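Local coordinates for protein purine nucleoside phosphorylase (Schistosoma mansoni, PDB 5CXS) that catalyses the reversible phosphorolysis of purine nucleosides such as inosine and guanosine, giving the free base and ribose 1-phosphate, at residues A[73-78]-A[276-281]. Residues are numbered along the deposited sequence; the frame is centred on the assembly and turned at random.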
ATOM      1  N   GLY A  73     -33.613 -16.291  -3.380  1.00 20.03           N
ATOM      2  CA  GLY A  73     -34.572 -17.375  -3.246  1.00 21.79           C
ATOM      3  C   GLY A  73     -34.406 -18.053  -1.909  1.00 22.94           C
ATOM      4  O   GLY A  73     -34.024 -17.399  -0.954  1.00 23.47           O
ATOM      5  N   SER A  74     -34.724 -19.349  -1.837  1.00 23.57           N
ATOM      6  CA  SER A  74     -34.666 -20.086  -0.566  1.00 29.35           C
ATOM      7  C   SER A  74     -33.623 -21.163  -0.597  1.00 27.54           C
ATOM      8  O   SER A  74     -33.492 -21.885  -1.567  1.00 30.66           O
ATOM      9  CB  SER A  74     -36.003 -20.766  -0.223  1.00 32.80           C
ATOM     10  OG  SER A  74     -37.034 -19.821  -0.293  1.00 41.92           O
ATOM     11  N   VAL A  75     -32.920 -21.289   0.506  1.00 27.71           N
ATOM     12  CA  VAL A  75     -32.033 -22.425   0.733  1.00 29.70           C
ATOM     13  C   VAL A  75     -32.159 -22.810   2.182  1.00 31.05           C
ATOM     14  O   VAL A  75     -32.069 -21.958   3.073  1.00 28.92           O
ATOM     15  CB  VAL A  75     -30.535 -22.121   0.486  1.00 37.45           C
ATOM     16  CG1 VAL A  75     -29.700 -23.383   0.811  1.00 42.37           C
ATOM     17  CG2 VAL A  75     -30.291 -21.677  -0.931  1.00 43.95           C
ATOM     18  N   GLY A  76     -32.336 -24.094   2.420  1.00 33.95           N
ATOM     19  CA  GLY A  76     -32.307 -24.594   3.771  1.00 40.17           C
ATOM     20  C   GLY A  76     -33.367 -23.930   4.606  1.00 37.20           C
ATOM     21  O   GLY A  76     -33.134 -23.661   5.788  1.00 34.96           O
ATOM     22  N   GLY A  77     -34.507 -23.640   3.969  1.00 36.20           N
ATOM     23  CA  GLY A  77     -35.641 -23.005   4.622  1.00 31.57           C
ATOM     24  C   GLY A  77     -35.512 -21.525   4.938  1.00 31.47           C
ATOM     25  O   GLY A  77     -36.359 -20.964   5.675  1.00 31.23           O
ATOM     26  N   ARG A  78     -34.461 -20.883   4.402  1.00 25.64           N
ATOM     27  CA  ARG A  78     -34.220 -19.475   4.674  1.00 24.14           C
ATOM     28  C   ARG A  78     -34.155 -18.652   3.402  1.00 25.49           C
ATOM     29  O   ARG A  78     -33.795 -19.166   2.353  1.00 25.77           O
ATOM     30  CB  ARG A  78     -32.896 -19.282   5.449  1.00 24.38           C
ATOM     31  CG  ARG A  78     -32.833 -20.084   6.778  1.00 24.04           C
ATOM     32  CD  ARG A  78     -33.879 -19.575   7.780  1.00 25.21           C
ATOM     33  NE  ARG A  78     -33.854 -18.129   8.000  1.00 26.26           N
ATOM     34  CZ  ARG A  78     -33.129 -17.479   8.925  1.00 31.11           C
ATOM     35  NH1 ARG A  78     -32.322 -18.141   9.751  1.00 26.97           N
ATOM     36  NH2 ARG A  78     -33.226 -16.141   9.027  1.00 26.46           N
ATOM     37  N   TRP A 276     -21.991 -28.356   3.647  1.00 19.56           N
ATOM     38  CA  TRP A 276     -21.663 -27.664   4.901  1.00 16.84           C
ATOM     39  C   TRP A 276     -22.391 -26.319   5.049  1.00 20.04           C
ATOM     40  O   TRP A 276     -23.027 -26.022   6.107  1.00 19.50           O
ATOM     41  CB  TRP A 276     -20.150 -27.450   4.947  1.00 18.42           C
ATOM     42  CG  TRP A 276     -19.575 -26.993   6.251  1.00 18.46           C
ATOM     43  CD1 TRP A 276     -20.182 -27.000   7.488  1.00 23.77           C
ATOM     44  CD2 TRP A 276     -18.263 -26.486   6.450  1.00 16.39           C
ATOM     45  NE1 TRP A 276     -19.303 -26.580   8.448  1.00 16.98           N
ATOM     46  CE2 TRP A 276     -18.121 -26.234   7.832  1.00 16.68           C
ATOM     47  CE3 TRP A 276     -17.185 -26.238   5.597  1.00 17.32           C
ATOM     48  CZ2 TRP A 276     -16.931 -25.737   8.383  1.00 20.73           C
ATOM     49  CZ3 TRP A 276     -16.016 -25.731   6.131  1.00 21.73           C
ATOM     50  CH2 TRP A 276     -15.891 -25.484   7.516  1.00 22.80           C
ATOM     51  N   PHE A 277     -22.341 -25.500   3.996  1.00 16.63           N
ATOM     52  CA  PHE A 277     -22.960 -24.182   4.098  1.00 16.40           C
ATOM     53  C   PHE A 277     -24.472 -24.260   4.110  1.00 17.56           C
ATOM     54  O   PHE A 277     -25.108 -23.439   4.809  1.00 18.16           O
ATOM     55  CB  PHE A 277     -22.437 -23.260   2.995  1.00 17.30           C
ATOM     56  CG  PHE A 277     -21.187 -22.509   3.427  1.00 18.84           C
ATOM     57  CD1 PHE A 277     -20.106 -23.202   3.955  1.00 21.99           C
ATOM     58  CD2 PHE A 277     -21.118 -21.148   3.355  1.00 24.26           C
ATOM     59  CE1 PHE A 277     -18.980 -22.516   4.388  1.00 22.48           C
ATOM     60  CE2 PHE A 277     -19.977 -20.476   3.759  1.00 31.53           C
ATOM     61  CZ  PHE A 277     -18.932 -21.160   4.304  1.00 23.05           C
ATOM     62  N   LYS A 278     -25.037 -25.236   3.385  1.00 19.11           N
ATOM     63  CA  LYS A 278     -26.481 -25.423   3.408  1.00 23.08           C
ATOM     64  C   LYS A 278     -26.898 -25.764   4.829  1.00 25.17           C
ATOM     65  O   LYS A 278     -27.902 -25.247   5.302  1.00 22.82           O
ATOM     66  CB  LYS A 278     -26.958 -26.529   2.443  1.00 21.91           C
ATOM     67  CG  LYS A 278     -28.522 -26.650   2.349  1.00 25.43           C
ATOM     68  CD  LYS A 278     -29.031 -27.890   1.569  1.00 39.70           C
ATOM     69  CE  LYS A 278     -28.415 -27.976   0.173  1.00 44.71           C
ATOM     70  NZ  LYS A 278     -29.177 -28.873  -0.759  1.00 48.06           N
ATOM     71  N   GLU A 279     -26.136 -26.626   5.510  1.00 21.89           N
ATOM     72  CA  GLU A 279     -26.511 -26.996   6.879  1.00 22.91           C
ATOM     73  C   GLU A 279     -26.304 -25.802   7.837  1.00 22.33           C
ATOM     74  O   GLU A 279     -27.140 -25.563   8.705  1.00 20.30           O
ATOM     75  CB  GLU A 279     -25.741 -28.242   7.335  1.00 25.59           C
ATOM     76  CG  GLU A 279     -25.935 -28.643   8.816  1.00 30.30           C
ATOM     77  CD  GLU A 279     -27.305 -29.234   9.165  1.00 47.45           C
ATOM     78  OE1 GLU A 279     -28.121 -29.495   8.239  1.00 48.88           O
ATOM     79  OE2 GLU A 279     -27.553 -29.445  10.385  1.00 53.22           O
ATOM     80  N   ILE A 280     -25.250 -25.008   7.647  1.00 20.52           N
ATOM     81  CA  ILE A 280     -25.075 -23.800   8.447  1.00 19.54           C
ATOM     82  C   ILE A 280     -26.300 -22.888   8.332  1.00 21.93           C
ATOM     83  O   ILE A 280     -26.815 -22.414   9.336  1.00 22.73           O
ATOM     84  CB  ILE A 280     -23.816 -23.012   8.030  1.00 17.50           C
ATOM     85  CG1 ILE A 280     -22.588 -23.788   8.526  1.00 19.13           C
ATOM     86  CG2 ILE A 280     -23.889 -21.593   8.590  1.00 19.47           C
ATOM     87  CD1 ILE A 280     -21.236 -23.293   7.901  1.00 16.44           C
ATOM     88  N   ILE A 281     -26.767 -22.676   7.102  1.00 22.72           N
ATOM     89  CA  ILE A 281     -27.907 -21.791   6.864  1.00 21.10           C
ATOM     90  C   ILE A 281     -29.120 -22.300   7.638  1.00 26.51           C
ATOM     91  O   ILE A 281     -29.838 -21.516   8.235  1.00 28.91           O
ATOM     92  CB  ILE A 281     -28.213 -21.685   5.359  1.00 21.81           C
ATOM     93  CG1 ILE A 281     -27.150 -20.784   4.708  1.00 21.31           C
ATOM     94  CG2 ILE A 281     -29.602 -21.118   5.104  1.00 24.08           C
ATOM     95  CD1 ILE A 281     -26.936 -21.017   3.227  1.00 21.77           C
TER
HETATM   96  O   HOH W   1     -31.959 -20.727  10.117  1.00 26.98           O
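Ile281, on the long C-terminal helix 259-283, reaches the type I' turn from Val75 to Arg78 that joins strands 69-75 and 78-84, setting a beta hairpin of this phosphorylase-superfamily alpha/beta fold against the helix; Ile281 also touches Leu114 on strand 112-121. Its CG2 methyl does most of the touching: it sits 3.3 Å from Val75 O and 3.8 Å from Arg78 CG. With CG2 anti to the backbone N (CG1 at chi1 -75°), that methyl heads for the turn, while the CD1 end of the other branch lies 4.4 Å from Val75 CG1. Val75 O is itself taken by Arg78 N across the turn, so the methyl packs against a carbonyl that already has one hydrogen-bond donor.

The same Val75 CG1 meets Lys278 one helical turn back, 3.8 Å from its CG; the two side chains cross at about a right angle, and only the aliphatic stem of the lysine is used. Gly76 CA and Lys278 CA, 5.9 Å apart, are the nearest CA pair.

In Arg78, chi1 (-56°) sets CG 3.6 Å from Ile281 O; bends at chi2 and chi3 then turn the guanidinium, which reaches Asp28 in a salt bridge and Pro285 O, while a water at its edge bridges NH1 (2.6 Å) to Ile281 O. Aliphatic groups thus seat the hairpin tip by van der Waals contact with each other and with two carbonyl oxygens, beside a single water-mediated link, and Asp28 probably balances most of the arginine's charge.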